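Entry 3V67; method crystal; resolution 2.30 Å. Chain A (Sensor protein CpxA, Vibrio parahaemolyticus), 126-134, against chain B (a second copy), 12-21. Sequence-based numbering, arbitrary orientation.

Chain A, residues 126-134: NEPPPLLLR
Chain B 12-21: IPDEHYQRII

An irregular segment can follow a helix without forming a strand or helix of its own, provided its side chains meet the helix at spaced intervals. The contact between two copies of the CpxA sensor protein is a compact example. In chain A, residues 126-134 have no regular secondary structure; Pro A128, Pro A129 and Pro A130 hold phi between -57° and -65° and psi between 130° and 162°, an extended run. In chain B, Pro B13 is the N-cap of a helix that starts at Asp B14 and continues past Ile B21, its first turn closed by Tyr B17 N to Pro B13 O at 2.9 Å. Both segments run the same way: Pro A128 CA lies 7.6 Å from Pro B13 CA, Leu A131 CA 6.9 Å from His B16 CA, and Leu A133 CA 7.5 Å from Arg B19 CA. Together they bury 465 Å².

Apolar packing begins at the helix start, where Pro A128 CG meets Pro B13 CG at 3.8 Å, both rings puckered C-gamma exo. The central contact is a CH-pi interaction. Leu A131 (chi1 85°, p; chi2 t) directs CB sideways, yet its end swings in, placing CD2 3.6 Å from the centroid of the His B16 ring and 17° off the ring normal, over one face. His B16 has chi1 m and chi2 -158°. Near the plane of this imidazole, Pro A129 O approaches NE2 at 3.5 Å, while ND1 is buried without a partner. Farther along, Leu A133 (chi1 m, chi2 t) points toward the helix; its CD1 lies 3.6 Å from Arg B19 CG and 4.5 Å from Ile B20 CG1.

The one hydrogen bond across the contact links a side chain to the backbone. Arg B19 NE donates to Leu A133 O at 3.2 Å, with an N-H...O angle of 147°; the carbonyl lies at the guanidinium edge, near its plane, as suits donation from NE. The arginine has chi1 t, chi2 p, chi3 99° and chi4 -92°. A cis peptide precedes Leu A133, whose phi/psi of 63/66° is unusual for a residue other than glycine.

Not every close polar pair is an attraction. Glu A127 OE1 and Glu B15 OE1 are 2.8 Å apart, two acceptors on side chains of like charge. Glu A127 has chi1 t and chi2 121°, Glu B15 chi1 p and chi2 m. Glu B15 OE2 also lies 3.4 Å from Pro A128 CD.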

# COMPACT_ATOMS: atom_id res chain seq x y z
N ASN A 126 9.43 -2.45 4.65
CA ASN A 126 9.86 -3.84 4.83
C ASN A 126 9.00 -4.93 4.23
O ASN A 126 8.47 -5.78 4.95
CB ASN A 126 10.10 -4.14 6.31
CG ASN A 126 11.40 -3.58 6.80
OD1 ASN A 126 12.45 -3.78 6.19
ND2 ASN A 126 11.35 -2.87 7.92
N GLU A 127 8.93 -4.92 2.89
CA GLU A 127 8.48 -6.04 2.04
C GLU A 127 7.68 -7.13 2.74
O GLU A 127 8.24 -7.96 3.45
CB GLU A 127 9.68 -6.66 1.32
CG GLU A 127 9.30 -7.56 0.16
CD GLU A 127 9.89 -7.10 -1.16
OE1 GLU A 127 9.12 -6.70 -2.06
OE2 GLU A 127 11.13 -7.12 -1.29
N PRO A 128 6.36 -7.15 2.51
CA PRO A 128 5.39 -7.99 3.22
C PRO A 128 5.72 -9.47 3.14
O PRO A 128 6.28 -9.91 2.13
CB PRO A 128 4.08 -7.71 2.48
CG PRO A 128 4.28 -6.41 1.79
CD PRO A 128 5.73 -6.39 1.42
N PRO A 129 5.37 -10.23 4.19
CA PRO A 129 5.50 -11.69 4.15
C PRO A 129 4.70 -12.21 2.97
O PRO A 129 3.54 -11.83 2.81
CB PRO A 129 4.88 -12.14 5.47
CG PRO A 129 4.03 -10.98 5.92
CD PRO A 129 4.73 -9.76 5.43
N PRO A 130 5.32 -13.06 2.14
CA PRO A 130 4.72 -13.47 0.87
C PRO A 130 3.46 -14.28 1.06
O PRO A 130 3.21 -14.81 2.15
CB PRO A 130 5.81 -14.35 0.24
CG PRO A 130 6.57 -14.88 1.40
CD PRO A 130 6.59 -13.76 2.40
N LEU A 131 2.66 -14.38 0.01
CA LEU A 131 1.54 -15.30 -0.00
C LEU A 131 1.71 -16.27 -1.17
O LEU A 131 2.14 -15.89 -2.25
CB LEU A 131 0.20 -14.56 -0.08
CG LEU A 131 -0.39 -14.13 -1.43
CD1 LEU A 131 -1.82 -13.66 -1.24
CD2 LEU A 131 0.45 -13.04 -2.08
N LEU A 132 1.39 -17.53 -0.92
CA LEU A 132 1.42 -18.56 -1.95
C LEU A 132 0.28 -19.55 -1.69
O LEU A 132 0.26 -20.16 -0.62
CB LEU A 132 2.80 -19.23 -2.07
CG LEU A 132 3.60 -19.95 -0.96
CD1 LEU A 132 3.67 -19.18 0.36
CD2 LEU A 132 3.14 -21.40 -0.75
N LEU A 133 -0.66 -19.73 -2.62
CA LEU A 133 -0.64 -19.28 -4.03
C LEU A 133 0.47 -19.90 -4.87
O LEU A 133 1.38 -19.22 -5.34
CB LEU A 133 -0.76 -17.76 -4.22
CG LEU A 133 -2.18 -17.21 -4.22
CD1 LEU A 133 -2.22 -15.79 -4.75
CD2 LEU A 133 -3.09 -18.11 -5.04
N ARG A 134 0.35 -21.21 -5.07
CA ARG A 134 1.26 -21.99 -5.89
C ARG A 134 0.52 -22.37 -7.16
O ARG A 134 -0.71 -22.25 -7.22
CB ARG A 134 1.69 -23.27 -5.16
CG ARG A 134 1.83 -23.15 -3.64
CD ARG A 134 0.51 -23.39 -2.90
NE ARG A 134 -0.06 -24.71 -3.17
CZ ARG A 134 -1.23 -24.93 -3.75
NH1 ARG A 134 -1.99 -23.91 -4.14
NH2 ARG A 134 -1.66 -26.17 -3.95
N ILE B 12 -2.50 -3.05 -3.14
CA ILE B 12 -1.90 -4.37 -3.02
C ILE B 12 -0.43 -4.26 -3.39
O ILE B 12 -0.09 -3.67 -4.42
CB ILE B 12 -2.58 -5.37 -3.96
CG1 ILE B 12 -4.10 -5.27 -3.85
CG2 ILE B 12 -2.11 -6.79 -3.66
CD1 ILE B 12 -4.85 -6.12 -4.86
N PRO B 13 0.46 -4.81 -2.54
CA PRO B 13 1.90 -4.86 -2.81
C PRO B 13 2.18 -5.49 -4.17
O PRO B 13 1.56 -6.50 -4.50
CB PRO B 13 2.43 -5.75 -1.69
CG PRO B 13 1.47 -5.56 -0.58
CD PRO B 13 0.13 -5.36 -1.21
N ASP B 14 3.09 -4.90 -4.93
CA ASP B 14 3.34 -5.30 -6.31
C ASP B 14 3.59 -6.79 -6.50
O ASP B 14 3.15 -7.38 -7.49
CB ASP B 14 4.51 -4.50 -6.89
CG ASP B 14 4.20 -3.02 -6.99
OD1 ASP B 14 3.02 -2.64 -6.83
OD2 ASP B 14 5.14 -2.23 -7.24
N GLU B 15 4.30 -7.41 -5.56
CA GLU B 15 4.58 -8.84 -5.62
C GLU B 15 3.30 -9.64 -5.45
O GLU B 15 3.06 -10.62 -6.17
CB GLU B 15 5.61 -9.23 -4.55
CG GLU B 15 5.33 -8.66 -3.16
CD GLU B 15 5.97 -7.30 -2.94
OE1 GLU B 15 6.86 -6.92 -3.73
OE2 GLU B 15 5.57 -6.60 -1.97
N HIS B 16 2.47 -9.22 -4.50
CA HIS B 16 1.19 -9.87 -4.26
C HIS B 16 0.27 -9.73 -5.46
O HIS B 16 -0.32 -10.70 -5.91
CB HIS B 16 0.52 -9.30 -3.00
CG HIS B 16 1.23 -9.64 -1.73
ND1 HIS B 16 0.60 -9.63 -0.50
CD2 HIS B 16 2.51 -10.02 -1.49
CE1 HIS B 16 1.47 -9.98 0.44
NE2 HIS B 16 2.63 -10.22 -0.14
N TYR B 17 0.15 -8.51 -5.99
CA TYR B 17 -0.70 -8.27 -7.15
C TYR B 17 -0.23 -9.06 -8.38
O TYR B 17 -1.04 -9.66 -9.08
CB TYR B 17 -0.79 -6.77 -7.47
CG TYR B 17 -1.52 -6.49 -8.77
CD1 TYR B 17 -2.90 -6.53 -8.83
CD2 TYR B 17 -0.82 -6.20 -9.93
CE1 TYR B 17 -3.57 -6.29 -10.02
CE2 TYR B 17 -1.48 -5.95 -11.12
CZ TYR B 17 -2.85 -5.99 -11.16
OH TYR B 17 -3.51 -5.74 -12.34
N GLN B 18 1.07 -9.04 -8.63
CA GLN B 18 1.68 -9.80 -9.72
C GLN B 18 1.37 -11.28 -9.58
O GLN B 18 0.99 -11.94 -10.56
CB GLN B 18 3.19 -9.57 -9.75
CG GLN B 18 4.01 -10.74 -10.26
CD GLN B 18 4.06 -10.82 -11.77
OE1 GLN B 18 3.05 -11.13 -12.41
NE2 GLN B 18 5.23 -10.57 -12.35
N ARG B 19 1.51 -11.79 -8.36
CA ARG B 19 1.16 -13.17 -8.07
C ARG B 19 -0.30 -13.46 -8.40
O ARG B 19 -0.60 -14.42 -9.11
CB ARG B 19 1.44 -13.50 -6.61
CG ARG B 19 0.98 -14.89 -6.21
CD ARG B 19 1.71 -15.96 -7.00
NE ARG B 19 2.81 -16.55 -6.24
CZ ARG B 19 4.07 -16.11 -6.28
NH1 ARG B 19 4.39 -15.08 -7.04
NH2 ARG B 19 5.00 -16.71 -5.55
N ILE B 20 -1.19 -12.62 -7.89
CA ILE B 20 -2.63 -12.75 -8.13
C ILE B 20 -2.94 -12.82 -9.63
O ILE B 20 -3.73 -13.65 -10.07
CB ILE B 20 -3.40 -11.57 -7.51
CG1 ILE B 20 -3.34 -11.64 -5.98
CG2 ILE B 20 -4.85 -11.57 -7.97
CD1 ILE B 20 -3.97 -10.46 -5.29
N ILE B 21 -2.30 -11.95 -10.40
CA ILE B 21 -2.44 -11.96 -11.85
C ILE B 21 -1.99 -13.29 -12.43
O ILE B 21 -2.65 -13.87 -13.30
CB ILE B 21 -1.63 -10.81 -12.48
CG1 ILE B 21 -2.24 -9.46 -12.11
CG2 ILE B 21 -1.57 -10.97 -14.00
CD1 ILE B 21 -3.71 -9.34 -12.47